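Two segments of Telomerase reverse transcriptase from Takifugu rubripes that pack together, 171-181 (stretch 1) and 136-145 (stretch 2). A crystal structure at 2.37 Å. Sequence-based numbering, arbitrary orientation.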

# COMPACT_ATOMS: atom_id res chain seq x y z
N TRP A 171 6.21 3.83 18.03
CA TRP A 171 6.53 4.70 19.16
C TRP A 171 5.35 5.51 19.62
O TRP A 171 4.79 6.30 18.86
CB TRP A 171 7.72 5.59 18.85
CG TRP A 171 8.25 6.33 20.06
CD1 TRP A 171 8.44 5.83 21.34
CD2 TRP A 171 8.69 7.74 20.12
NE1 TRP A 171 8.94 6.80 22.18
CE2 TRP A 171 9.12 7.96 21.51
CE3 TRP A 171 8.77 8.78 19.21
CZ2 TRP A 171 9.60 9.20 21.94
CZ3 TRP A 171 9.25 10.02 19.65
CH2 TRP A 171 9.66 10.22 20.99
N LYS A 172 4.98 5.30 20.89
CA LYS A 172 3.86 5.99 21.55
C LYS A 172 2.48 5.56 21.04
O LYS A 172 1.47 6.16 21.42
CB LYS A 172 4.01 7.52 21.50
CG LYS A 172 5.06 8.08 22.45
CD LYS A 172 5.14 9.60 22.36
CE LYS A 172 5.78 10.05 21.06
NZ LYS A 172 5.93 11.53 21.01
N ILE A 173 2.43 4.54 20.20
CA ILE A 173 1.16 3.91 19.83
C ILE A 173 0.63 3.19 21.07
O ILE A 173 1.37 2.49 21.76
CB ILE A 173 1.32 2.92 18.65
CG1 ILE A 173 1.66 3.66 17.34
CG2 ILE A 173 0.08 2.04 18.49
CD1 ILE A 173 0.51 4.43 16.71
N LYS A 174 -0.65 3.41 21.37
CA LYS A 174 -1.30 2.74 22.49
C LYS A 174 -1.86 1.40 22.02
O LYS A 174 -2.93 1.35 21.41
CB LYS A 174 -2.40 3.62 23.08
CG LYS A 174 -1.92 4.91 23.72
CD LYS A 174 -3.09 5.83 24.03
CE LYS A 174 -2.63 7.20 24.52
NZ LYS A 174 -2.28 7.20 25.97
N VAL A 175 -1.12 0.34 22.30
CA VAL A 175 -1.47 -1.02 21.87
C VAL A 175 -2.86 -1.44 22.35
O VAL A 175 -3.64 -2.02 21.58
CB VAL A 175 -0.40 -2.05 22.34
CG1 VAL A 175 -0.80 -3.47 21.97
CG2 VAL A 175 0.96 -1.72 21.75
N ASN A 176 -3.17 -1.12 23.60
CA ASN A 176 -4.42 -1.57 24.23
C ASN A 176 -5.69 -0.86 23.74
O ASN A 176 -6.80 -1.30 24.06
CB ASN A 176 -4.30 -1.53 25.76
CG ASN A 176 -3.36 -2.61 26.30
OD1 ASN A 176 -3.14 -3.64 25.66
ND2 ASN A 176 -2.81 -2.37 27.48
N ASN A 177 -5.52 0.22 22.98
CA ASN A 177 -6.65 0.87 22.30
C ASN A 177 -7.29 -0.05 21.26
O ASN A 177 -8.48 0.07 20.95
CB ASN A 177 -6.20 2.16 21.62
CG ASN A 177 -5.94 3.29 22.60
OD1 ASN A 177 -6.14 3.15 23.81
ND2 ASN A 177 -5.47 4.42 22.08
N CYS A 178 -6.50 -0.98 20.73
CA CYS A 178 -6.95 -1.90 19.70
C CYS A 178 -7.60 -3.13 20.33
O CYS A 178 -6.90 -4.05 20.77
CB CYS A 178 -5.78 -2.31 18.80
SG CYS A 178 -4.77 -0.94 18.22
N ASP A 179 -8.93 -3.14 20.37
CA ASP A 179 -9.70 -4.26 20.90
C ASP A 179 -9.55 -5.52 20.06
O ASP A 179 -9.61 -6.64 20.58
CB ASP A 179 -11.19 -3.89 21.00
CG ASP A 179 -11.53 -3.07 22.24
OD1 ASP A 179 -10.62 -2.50 22.88
OD2 ASP A 179 -12.73 -3.01 22.58
N TRP A 180 -9.35 -5.33 18.75
CA TRP A 180 -9.29 -6.43 17.79
C TRP A 180 -8.11 -7.35 17.98
O TRP A 180 -8.04 -8.42 17.37
CB TRP A 180 -9.33 -5.90 16.36
CG TRP A 180 -8.11 -5.10 15.95
CD1 TRP A 180 -7.88 -3.74 16.13
CD2 TRP A 180 -6.91 -5.61 15.27
NE1 TRP A 180 -6.66 -3.38 15.62
CE2 TRP A 180 -6.02 -4.45 15.09
CE3 TRP A 180 -6.49 -6.85 14.81
CZ2 TRP A 180 -4.79 -4.55 14.47
CZ3 TRP A 180 -5.23 -6.95 14.19
CH2 TRP A 180 -4.41 -5.83 14.03
N LEU A 181 -7.17 -6.94 18.83
CA LEU A 181 -6.00 -7.75 19.16
C LEU A 181 -6.29 -8.73 20.29
O LEU A 181 -5.56 -9.71 20.47
CB LEU A 181 -4.83 -6.85 19.60
CG LEU A 181 -4.20 -5.85 18.63
CD1 LEU A 181 -3.23 -4.94 19.38
CD2 LEU A 181 -3.49 -6.56 17.49
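Stretch 2 136-145: QELWGSEHNR

Stretch 2 lies on stretch 1 as an irregular antiparallel contact, in which a helical turn, a glycine bend and the start of a second helix follow a chain of loop and 3-10 turns, held by two direct hydrogen bonds, a bridging water and two CH-pi contacts, with 519 Å² buried in all. The two chains run in opposite senses: Trp-180 meets Glu-137 and Leu-138, Cys-178 and Asn-177 meet Gly-140 and Ser-141, and Lys-174 to Lys-172 meet Asn-144 and His-143. Stretch 1 has 3-10 segments at 175-177 and 179-181; stretch 2 begins in a weakly bonded helical turn, breaks at Gly-140 and enters a helix at Glu-142.

At one end, the chi1 p rotamer of Trp-180 accompanies an indole that reaches stretch 2, where NE1 donates to Leu-138 O at 2.8 Å. The same ring carries a leucine methyl over one face: Leu-138 CD2 lies 3.6 Å from the centroid of the five-membered ring of Trp-180, only 12° off its normal. Water 1 ties the backbones together beside this pair, donating to Glu-137 O at 2.9 Å and accepting from Trp-180 N at 3.2 Å.

The backbones come closest in register at Cys-178 and Gly-140, whose CA atoms are 3.9 Å apart. Gly-140 leaves the helical turn with positive phi (93°), a conformation that by itself calls for glycine because a CB would jam against the preceding carbonyl. That CB would also point toward stretch 1 and fall 2.6 Å from Cys-178 SG, so the bare CA is what lets the chains approach; as it stands, Cys-178 SG is 3.8 Å from Gly-140 CA.

Ser-141 then joins the contact to the new helix. Its OG accepts from Asn-177 ND2 across the interface at 2.6 Å and, as the N-cap, from Asn-144 N at 3.1 Å, so one hydroxyl oxygen both caps the helix and anchors it to stretch 1.

The first helical turn points His-143 and Asn-144 toward stretch 1. Lys-174 sets CE over one face of the imidazole, 3.9 Å from the His-143 ring centroid, while Lys-172 O approaches the ring edge, 3.2 Å from His-143 CE1. Asn-144, with 77 Å² covered, buries more area here than any other residue; its CA lies 5.7 Å from that of Ile-173, and its side chain packs against the backbone of Lys-174.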

# COMPACT_ATOMS: atom_id res chain seq x y z
N GLN A 136 -11.97 1.97 10.68
CA GLN A 136 -11.55 2.79 11.82
C GLN A 136 -11.22 2.00 13.08
O GLN A 136 -10.29 2.35 13.81
CB GLN A 136 -12.60 3.89 12.10
CG GLN A 136 -12.42 4.68 13.39
CD GLN A 136 -11.10 5.44 13.49
OE1 GLN A 136 -10.53 5.87 12.48
NE2 GLN A 136 -10.61 5.62 14.71
N GLU A 137 -11.97 0.93 13.34
CA GLU A 137 -11.75 0.11 14.54
C GLU A 137 -10.39 -0.58 14.57
O GLU A 137 -9.90 -0.96 15.64
CB GLU A 137 -12.90 -0.88 14.79
CG GLU A 137 -13.47 -1.56 13.56
CD GLU A 137 -14.71 -0.87 13.01
OE1 GLU A 137 -15.82 -1.40 13.24
OE2 GLU A 137 -14.58 0.19 12.36
N LEU A 138 -9.77 -0.74 13.39
CA LEU A 138 -8.43 -1.33 13.29
C LEU A 138 -7.33 -0.40 13.83
O LEU A 138 -6.30 -0.88 14.32
CB LEU A 138 -8.11 -1.74 11.85
CG LEU A 138 -8.64 -3.09 11.34
CD1 LEU A 138 -8.25 -3.28 9.89
CD2 LEU A 138 -8.13 -4.26 12.18
N TRP A 139 -7.56 0.91 13.72
CA TRP A 139 -6.64 1.90 14.28
C TRP A 139 -6.58 1.85 15.78
O TRP A 139 -5.54 2.12 16.37
CB TRP A 139 -7.02 3.31 13.83
CG TRP A 139 -6.86 3.56 12.35
CD1 TRP A 139 -7.85 3.86 11.42
CD2 TRP A 139 -5.61 3.55 11.57
NE1 TRP A 139 -7.33 4.02 10.17
CE2 TRP A 139 -5.99 3.84 10.18
CE3 TRP A 139 -4.27 3.32 11.87
CZ2 TRP A 139 -5.05 3.91 9.16
CZ3 TRP A 139 -3.33 3.40 10.83
CH2 TRP A 139 -3.71 3.68 9.51
N GLY A 140 -7.70 1.48 16.40
CA GLY A 140 -7.79 1.39 17.85
C GLY A 140 -8.29 2.68 18.48
O GLY A 140 -9.16 2.65 19.36
N SER A 141 -7.73 3.80 18.04
CA SER A 141 -8.12 5.13 18.52
C SER A 141 -7.78 6.22 17.51
O SER A 141 -6.99 6.00 16.58
CB SER A 141 -7.45 5.44 19.86
OG SER A 141 -6.03 5.47 19.72
N GLU A 142 -8.36 7.40 17.72
CA GLU A 142 -8.08 8.58 16.91
C GLU A 142 -6.62 9.02 17.11
O GLU A 142 -5.97 9.48 16.17
CB GLU A 142 -9.04 9.71 17.28
CG GLU A 142 -9.14 10.84 16.26
CD GLU A 142 -9.96 10.48 15.03
OE1 GLU A 142 -10.54 9.38 14.97
OE2 GLU A 142 -10.02 11.32 14.11
N HIS A 143 -6.14 8.85 18.34
CA HIS A 143 -4.74 9.09 18.68
C HIS A 143 -3.80 8.22 17.87
O HIS A 143 -2.78 8.70 17.37
CB HIS A 143 -4.54 8.89 20.18
CG HIS A 143 -3.10 8.76 20.60
ND1 HIS A 143 -2.52 7.57 20.83
CD2 HIS A 143 -2.13 9.73 20.84
CE1 HIS A 143 -1.24 7.76 21.20
NE2 HIS A 143 -1.00 9.08 21.20
N ASN A 144 -4.13 6.94 17.73
CA ASN A 144 -3.30 5.99 16.99
C ASN A 144 -3.28 6.22 15.47
O ASN A 144 -2.25 6.03 14.83
CB ASN A 144 -3.69 4.54 17.31
CG ASN A 144 -3.14 4.05 18.64
OD1 ASN A 144 -3.40 2.92 19.05
ND2 ASN A 144 -2.37 4.90 19.31
N ARG A 145 -4.42 6.62 14.90
CA ARG A 145 -4.48 6.92 13.47
C ARG A 145 -3.64 8.15 13.13
O ARG A 145 -2.94 8.17 12.11
CB ARG A 145 -5.93 7.12 13.01
CG ARG A 145 -6.08 7.03 11.49
CD ARG A 145 -7.39 7.63 10.99
NE ARG A 145 -7.39 9.09 11.07
CZ ARG A 145 -8.18 9.79 11.86
NH1 ARG A 145 -9.07 9.18 12.64
NH2 ARG A 145 -8.11 11.12 11.87
O HOH W 1 -10.40 -2.35 18.08